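Local structure of mandalate racemase/muconate lactonizing enzyme (Unidentified, 4E4U) at residues A[131-135]-A[147-152]; A[165-169]-A[186-191]; A[111-115]-A[322-326]. The protein is of unassigned reaction but, as a mandelate racemase/muconate lactonizing enzyme family member of the enolase superfamily, probably abstracts the alpha proton of a carboxylate substrate. One frame throughout, in Å; residues are numbered along the deposited sequence.

Contact 1. Residues A[131-135]-A[147-152]; sequences LYPKN and LAAECA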
loop_
_atom_site.group_PDB
_atom_site.type_symbol
_atom_site.label_atom_id
_atom_site.label_comp_id
_atom_site.label_asym_id
_atom_site.label_seq_id
_atom_site.Cartn_x
_atom_site.Cartn_y
_atom_site.Cartn_z
ATOM N N LEU A 131 -38.737 3.840 14.173
ATOM C CA LEU A 131 -39.803 4.649 14.736
ATOM C C LEU A 131 -40.947 4.728 13.730
ATOM O O LEU A 131 -40.729 5.015 12.543
ATOM C CB LEU A 131 -39.285 6.049 15.063
ATOM C CG LEU A 131 -38.127 6.090 16.063
ATOM C CD1 LEU A 131 -37.634 7.521 16.280
ATOM C CD2 LEU A 131 -38.544 5.456 17.384
ATOM N N TYR A 132 -42.165 4.469 14.199
ATOM C CA TYR A 132 -43.356 4.571 13.354
ATOM C C TYR A 132 -44.340 5.599 13.911
ATOM O O TYR A 132 -45.441 5.243 14.350
ATOM C CB TYR A 132 -44.042 3.208 13.226
ATOM C CG TYR A 132 -43.240 2.185 12.453
ATOM C CD1 TYR A 132 -43.315 2.113 11.068
ATOM C CD2 TYR A 132 -42.409 1.285 13.109
ATOM C CE1 TYR A 132 -42.580 1.174 10.362
ATOM C CE2 TYR A 132 -41.676 0.348 12.418
ATOM C CZ TYR A 132 -41.760 0.291 11.044
ATOM O OH TYR A 132 -41.019 -0.654 10.367
ATOM N N PRO A 133 -43.959 6.886 13.881
ATOM C CA PRO A 133 -44.802 7.927 14.473
ATOM C C PRO A 133 -46.005 8.206 13.585
ATOM O O PRO A 133 -45.876 8.171 12.364
ATOM C CB PRO A 133 -43.872 9.157 14.499
ATOM C CG PRO A 133 -42.506 8.665 14.056
ATOM C CD PRO A 133 -42.768 7.461 13.232
ATOM N N LYS A 134 -47.160 8.467 14.186
ATOM C CA LYS A 134 -48.347 8.801 13.409
ATOM C C LYS A 134 -48.726 10.264 13.578
ATOM O O LYS A 134 -48.656 10.809 14.684
ATOM C CB LYS A 134 -49.531 7.913 13.801
ATOM C CG LYS A 134 -49.417 6.468 13.343
ATOM C CD LYS A 134 -50.711 5.707 13.618
ATOM C CE LYS A 134 -50.571 4.231 13.253
ATOM N NZ LYS A 134 -51.818 3.458 13.529
ATOM N N ASN A 135 -49.136 10.899 12.482
ATOM C CA ASN A 135 -49.695 12.246 12.564
ATOM C C ASN A 135 -51.154 12.217 13.033
ATOM O O ASN A 135 -51.694 11.150 13.334
ATOM C CB ASN A 135 -49.521 13.010 11.239
ATOM C CG ASN A 135 -50.291 12.388 10.075
ATOM O OD1 ASN A 135 -51.255 11.637 10.266
ATOM N ND2 ASN A 135 -49.874 12.719 8.856
ATOM N N LEU A 147 -42.566 14.342 16.769
ATOM C CA LEU A 147 -43.328 13.095 16.745
ATOM C C LEU A 147 -42.385 11.902 16.848
ATOM O O LEU A 147 -42.684 10.927 17.537
ATOM C CB LEU A 147 -44.162 12.972 15.469
ATOM C CG LEU A 147 -45.478 13.731 15.379
ATOM C CD1 LEU A 147 -46.119 13.450 14.036
ATOM C CD2 LEU A 147 -46.412 13.328 16.517
ATOM N N ALA A 148 -41.254 11.976 16.148
ATOM C CA ALA A 148 -40.244 10.925 16.230
ATOM C C ALA A 148 -39.742 10.790 17.668
ATOM O O ALA A 148 -39.630 9.681 18.195
ATOM C CB ALA A 148 -39.090 11.213 15.279
ATOM N N ALA A 149 -39.444 11.921 18.302
ATOM C CA ALA A 149 -38.933 11.916 19.666
ATOM C C ALA A 149 -39.944 11.301 20.634
ATOM O O ALA A 149 -39.578 10.502 21.502
ATOM C CB ALA A 149 -38.556 13.324 20.101
ATOM N N GLU A 150 -41.213 11.681 20.487
ATOM C CA GLU A 150 -42.280 11.147 21.327
ATOM C C GLU A 150 -42.380 9.635 21.156
ATOM O O GLU A 150 -42.515 8.892 22.131
ATOM C CB GLU A 150 -43.610 11.809 20.966
ATOM C CG GLU A 150 -44.824 11.223 21.670
ATOM C CD GLU A 150 -46.120 11.894 21.258
ATOM O OE1 GLU A 150 -46.420 11.931 20.046
ATOM O OE2 GLU A 150 -46.837 12.382 22.154
ATOM N N CYS A 151 -42.301 9.187 19.909
ATOM C CA CYS A 151 -42.349 7.767 19.602
ATOM C C CYS A 151 -41.150 7.035 20.213
ATOM O O CYS A 151 -41.291 5.944 20.764
ATOM C CB CYS A 151 -42.390 7.578 18.086
ATOM S SG CYS A 151 -42.408 5.868 17.525
ATOM N N ALA A 152 -39.969 7.637 20.109
ATOM C CA ALA A 152 -38.778 7.049 20.713
ATOM C C ALA A 152 -38.959 6.868 22.220
ATOM O O ALA A 152 -38.610 5.826 22.776
ATOM C CB ALA A 152 -37.559 7.900 20.425
#
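In the barrel domain of this enolase-superfamily fold, the loop that leaves strand 125-130 runs across helix 145-158, the next element of the chain, and packs on it mainly through side chains, with no hydrogen bond between residues 131-135 and 147-152. L131 and P133 point toward the helix, whereas Y132 between them points away. In its mt rotamer, L131 straddles one helical turn: CD1 lies 4.1 Å from A148 CB and CD2 4.0 Å from A152 CB, the small alanines letting the leucine come close to the helix backbone, with L131 CD1 3.5 Å from A148 O. The pyrrolidine ring of P133 rests over L147, A148 and C151, its CB 3.9 Å from L147 CB and its CG 4.2 Å from C151 CB. L147, also mt, extends along the loop so that its CD1 meets K134 O at 3.7 Å. N135 turns its amide away from the helix, and OD1 accepts a hydrogen bond from the backbone of E139. The t rotamer of C151 brings its sulfur up to the loop, where SG is linked covalently to a dimercaptobutanediol molecule, probably from the crystallisation liquor, whose pocket also includes Y132. On the loop side this sulfur touches both L131 and Y132, with C151 SG 3.9 Å from L131 CD2 and 3.6 Å from Y132 N.

Contact 2. Residues A[165-169]-A[186-191]; sequences FDPAG and RCELFC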
loop_
_atom_site.group_PDB
_atom_site.type_symbol
_atom_site.label_atom_id
_atom_site.label_comp_id
_atom_site.label_asym_id
_atom_site.label_seq_id
_atom_site.Cartn_x
_atom_site.Cartn_y
_atom_site.Cartn_z
ATOM N N PHE A 165 -34.253 5.618 12.601
ATOM C CA PHE A 165 -35.042 6.600 11.845
ATOM C C PHE A 165 -34.203 7.088 10.669
ATOM O O PHE A 165 -32.971 7.057 10.732
ATOM C CB PHE A 165 -35.491 7.778 12.739
ATOM C CG PHE A 165 -34.383 8.355 13.568
ATOM C CD1 PHE A 165 -34.038 7.779 14.782
ATOM C CD2 PHE A 165 -33.672 9.463 13.124
ATOM C CE1 PHE A 165 -32.990 8.296 15.538
ATOM C CE2 PHE A 165 -32.629 9.985 13.874
ATOM C CZ PHE A 165 -32.290 9.401 15.084
ATOM N N ASP A 166 -34.865 7.504 9.587
ATOM C CA ASP A 166 -34.169 8.054 8.421
ATOM C C ASP A 166 -34.767 9.393 7.991
ATOM O O ASP A 166 -35.754 9.433 7.244
ATOM C CB ASP A 166 -34.199 7.086 7.231
ATOM C CG ASP A 166 -33.424 7.624 6.032
ATOM O OD1 ASP A 166 -32.837 8.719 6.147
ATOM O OD2 ASP A 166 -33.394 6.966 4.975
ATOM N N PRO A 167 -34.163 10.499 8.450
ATOM C CA PRO A 167 -34.649 11.839 8.109
ATOM C C PRO A 167 -33.964 12.437 6.873
ATOM O O PRO A 167 -34.099 13.639 6.621
ATOM C CB PRO A 167 -34.296 12.645 9.363
ATOM C CG PRO A 167 -33.026 12.015 9.842
ATOM C CD PRO A 167 -33.072 10.547 9.442
ATOM N N ALA A 168 -33.258 11.608 6.102
ATOM C CA ALA A 168 -32.370 12.121 5.054
ATOM C C ALA A 168 -33.000 12.263 3.664
ATOM O O ALA A 168 -32.289 12.471 2.681
ATOM C CB ALA A 168 -31.106 11.291 4.980
ATOM N N GLY A 169 -34.326 12.188 3.581
ATOM C CA GLY A 169 -35.009 12.464 2.328
ATOM C C GLY A 169 -35.024 11.283 1.377
ATOM O O GLY A 169 -34.557 10.196 1.713
ATOM N N ARG A 186 -32.123 19.068 9.115
ATOM C CA ARG A 186 -33.205 18.223 9.607
ATOM C C ARG A 186 -32.653 16.937 10.217
ATOM O O ARG A 186 -33.137 16.477 11.250
ATOM C CB ARG A 186 -34.192 17.902 8.482
ATOM C CG ARG A 186 -35.347 17.025 8.916
ATOM C CD ARG A 186 -36.325 16.828 7.779
ATOM N NE ARG A 186 -35.761 15.976 6.736
ATOM C CZ ARG A 186 -36.050 16.073 5.441
ATOM N NH1 ARG A 186 -36.872 17.015 4.995
ATOM N NH2 ARG A 186 -35.501 15.234 4.580
ATOM N N CYS A 187 -31.633 16.364 9.587
ATOM C CA CYS A 187 -31.017 15.144 10.105
ATOM C C CYS A 187 -30.457 15.381 11.502
ATOM O O CYS A 187 -30.654 14.574 12.417
ATOM C CB CYS A 187 -29.891 14.663 9.185
ATOM S SG CYS A 187 -30.442 14.023 7.599
ATOM N N GLU A 188 -29.776 16.510 11.660
ATOM C CA GLU A 188 -29.199 16.895 12.936
ATOM C C GLU A 188 -30.297 17.123 13.978
ATOM O O GLU A 188 -30.168 16.701 15.133
ATOM C CB GLU A 188 -28.375 18.168 12.751
ATOM C CG GLU A 188 -27.132 18.222 13.586
ATOM C CD GLU A 188 -26.346 19.499 13.385
ATOM O OE1 GLU A 188 -26.196 19.972 12.227
ATOM O OE2 GLU A 188 -25.863 20.023 14.402
ATOM N N LEU A 189 -31.375 17.793 13.569
ATOM C CA LEU A 189 -32.485 18.100 14.473
ATOM C C LEU A 189 -33.201 16.841 14.961
ATOM O O LEU A 189 -33.582 16.758 16.129
ATOM C CB LEU A 189 -33.478 19.054 13.807
ATOM C CG LEU A 189 -34.612 19.530 14.712
ATOM C CD1 LEU A 189 -34.058 20.244 15.940
ATOM C CD2 LEU A 189 -35.557 20.438 13.951
ATOM N N PHE A 190 -33.390 15.864 14.075
ATOM C CA PHE A 190 -33.962 14.587 14.492
ATOM C C PHE A 190 -33.099 13.945 15.571
ATOM O O PHE A 190 -33.611 13.485 16.595
ATOM C CB PHE A 190 -34.101 13.629 13.309
ATOM C CG PHE A 190 -35.463 13.631 12.678
ATOM C CD1 PHE A 190 -35.882 14.702 11.893
ATOM C CD2 PHE A 190 -36.317 12.553 12.848
ATOM C CE1 PHE A 190 -37.137 14.697 11.295
ATOM C CE2 PHE A 190 -37.574 12.543 12.263
ATOM C CZ PHE A 190 -37.987 13.617 11.485
ATOM N N CYS A 191 -31.788 13.918 15.352
ATOM C CA CYS A 191 -30.901 13.329 16.349
ATOM C C CYS A 191 -30.973 14.088 17.668
ATOM O O CYS A 191 -31.014 13.482 18.738
ATOM C CB CYS A 191 -29.459 13.251 15.842
ATOM S SG CYS A 191 -29.235 12.016 14.560
#
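The carbonyl of P167 is the acceptor of the two hydrogen bonds across this buried contact: its O receives them from R186 NE and R186 NH2, each at 2.9 Å, approaching the guanidinium edge, near its plane. The third nitrogen, NH1, makes a weak hydrogen bond to the backbone O of L400. D166 points away from the helix; D166 OD1 accepts a hydrogen bond from A168 N at 2.9 Å, forming an Asx turn, while OD2 is satisfied by H209 and Q211. The rest of the contact is apolar. P167 CB lies over the face of the F190 ring, 3.8 Å from its centroid, in a CH-pi contact, and P167 CG and A168 CB meet C187 SG at 4.0 and 3.8 Å. At the strand end, C191 SG approaches the edge of the F165 ring, 5.2 Å from its centroid. Strand 162-165, the loop holding this turn and helix 181-198, followed by the parallel strand 203-206, make up a beta-alpha-beta unit of the enolase-type barrel.

Contact 3. Residues A[111-115]-A[322-326]; sequences KPVYE and QLATC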
loop_
_atom_site.group_PDB
_atom_site.type_symbol
_atom_site.label_atom_id
_atom_site.label_comp_id
_atom_site.label_asym_id
_atom_site.label_seq_id
_atom_site.Cartn_x
_atom_site.Cartn_y
_atom_site.Cartn_z
ATOM N N LYS A 111 -34.084 -30.658 17.238
ATOM C CA LYS A 111 -33.329 -29.551 17.835
ATOM C C LYS A 111 -33.642 -28.246 17.116
ATOM O O LYS A 111 -33.885 -28.249 15.910
ATOM C CB LYS A 111 -31.815 -29.782 17.720
ATOM C CG LYS A 111 -31.281 -31.047 18.379
ATOM C CD LYS A 111 -31.543 -31.082 19.869
ATOM C CE LYS A 111 -30.807 -29.998 20.605
ATOM N NZ LYS A 111 -30.994 -30.179 22.082
ATOM N N PRO A 112 -33.600 -27.117 17.846
ATOM C CA PRO A 112 -33.574 -25.818 17.167
ATOM C C PRO A 112 -32.348 -25.761 16.252
ATOM O O PRO A 112 -31.306 -26.364 16.564
ATOM C CB PRO A 112 -33.388 -24.819 18.314
ATOM C CG PRO A 112 -33.869 -25.536 19.537
ATOM C CD PRO A 112 -33.505 -26.980 19.310
ATOM N N VAL A 113 -32.461 -25.043 15.140
ATOM C CA VAL A 113 -31.336 -24.894 14.231
ATOM C C VAL A 113 -30.120 -24.291 14.947
ATOM O O VAL A 113 -28.979 -24.683 14.676
ATOM C CB VAL A 113 -31.741 -24.075 12.992
ATOM C CG1 VAL A 113 -30.517 -23.680 12.173
ATOM C CG2 VAL A 113 -32.705 -24.884 12.140
ATOM N N TYR A 114 -30.343 -23.367 15.883
ATOM C CA TYR A 114 -29.208 -22.771 16.588
ATOM C C TYR A 114 -28.390 -23.791 17.389
ATOM O O TYR A 114 -27.225 -23.536 17.682
ATOM C CB TYR A 114 -29.595 -21.549 17.450
ATOM C CG TYR A 114 -30.620 -21.797 18.545
ATOM C CD1 TYR A 114 -30.297 -22.511 19.695
ATOM C CD2 TYR A 114 -31.909 -21.278 18.439
ATOM C CE1 TYR A 114 -31.241 -22.720 20.689
ATOM C CE2 TYR A 114 -32.851 -21.479 19.421
ATOM C CZ TYR A 114 -32.517 -22.197 20.549
ATOM O OH TYR A 114 -33.468 -22.405 21.531
ATOM N N GLU A 115 -28.980 -24.940 17.726
ATOM C CA GLU A 115 -28.223 -25.986 18.414
ATOM C C GLU A 115 -27.357 -26.817 17.468
ATOM O O GLU A 115 -26.557 -27.639 17.923
ATOM C CB GLU A 115 -29.141 -26.886 19.260
ATOM C CG GLU A 115 -29.925 -26.164 20.360
ATOM C CD GLU A 115 -29.048 -25.595 21.478
ATOM O OE1 GLU A 115 -28.026 -24.942 21.201
ATOM O OE2 GLU A 115 -29.390 -25.795 22.659
ATOM N N GLN A 322 -32.520 -17.539 14.745
ATOM C CA GLN A 322 -31.707 -18.750 14.868
ATOM C C GLN A 322 -30.217 -18.437 14.715
ATOM O O GLN A 322 -29.395 -18.895 15.510
ATOM C CB GLN A 322 -32.135 -19.802 13.841
ATOM C CG GLN A 322 -33.540 -20.333 14.058
ATOM C CD GLN A 322 -33.663 -21.197 15.294
ATOM O OE1 GLN A 322 -32.856 -22.096 15.515
ATOM N NE2 GLN A 322 -34.681 -20.938 16.102
ATOM N N LEU A 323 -29.868 -17.649 13.702
ATOM C CA LEU A 323 -28.479 -17.256 13.518
ATOM C C LEU A 323 -27.978 -16.454 14.720
ATOM O O LEU A 323 -26.921 -16.752 15.278
ATOM C CB LEU A 323 -28.322 -16.416 12.249
ATOM C CG LEU A 323 -26.916 -15.843 12.033
ATOM C CD1 LEU A 323 -25.932 -16.958 11.693
ATOM C CD2 LEU A 323 -26.915 -14.767 10.957
ATOM N N ALA A 324 -28.745 -15.447 15.126
ATOM C CA ALA A 324 -28.297 -14.549 16.185
ATOM C C ALA A 324 -28.003 -15.308 17.480
ATOM O O ALA A 324 -27.033 -15.011 18.173
ATOM C CB ALA A 324 -29.333 -13.472 16.426
ATOM N N THR A 325 -28.852 -16.283 17.795
ATOM C CA THR A 325 -28.778 -17.008 19.058
ATOM C C THR A 325 -27.442 -17.735 19.230
ATOM O O THR A 325 -26.961 -17.892 20.351
ATOM C CB THR A 325 -29.982 -17.969 19.190
ATOM O OG1 THR A 325 -31.183 -17.191 19.172
ATOM C CG2 THR A 325 -29.932 -18.767 20.488
ATOM N N CYS A 326 -26.842 -18.152 18.116
ATOM C CA CYS A 326 -25.583 -18.899 18.153
ATOM C C CYS A 326 -24.381 -18.110 17.634
ATOM O O CYS A 326 -23.354 -18.701 17.284
ATOM C CB CYS A 326 -25.709 -20.233 17.395
ATOM S SG CYS A 326 -26.043 -20.134 15.628
#
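Q322 makes the polar link. Its CB points sideways, but with chi1 and chi2 both m the amide end comes close to residues 111-115, and OE1 accepts a hydrogen bond from Y114 N at 2.8 Å; V113 N is also near, 3.0 Å from Q322 OE1, but at an angle too poor for a bond. L323 and A324 point away, L323 packing on L289 and A292 of helix 289-301 and A324 on L125 of strand 125-130. T325 lays CG2 over the face of the Y114 ring, 3.7 Å from its centroid, a CH-pi contact, while its hydroxyl bonds back to I321 O. C326, the next residue, closes the contact with its CB 3.6 Å from Y114 O. Beyond the segments, Y114 OH bonds to S361 O, and E115 OE2 to H69 of a second subunit. The contact thus joins the family's N-terminal domain to its barrel domain, where the link from helix 88-109 to strand 125-130 passes the last turn of helix 314-325, with helix 289-301 touching both V113 and C326.

In the fold
From the N terminus, the chain first builds the three-stranded antiparallel sheet and the helices up to 88-109, then enters contact 3 at residues 111-115. Contact 3 closes only when residues 322-326 arrive, more than 200 residues later, so it brackets much of the barrel and joins the approach to the first barrel strand to a late helix. Within that span contacts 1 and 2 follow in series, each closing a short strand-to-helix loop, after strands 125-130 and 162-165 respectively. Their centres are 13 Å apart and they touch, A148 packing on F190 and L131 on F165, which joins successive beta-alpha units. Contact 3 lies about 33 and 36 Å from them, centre to centre.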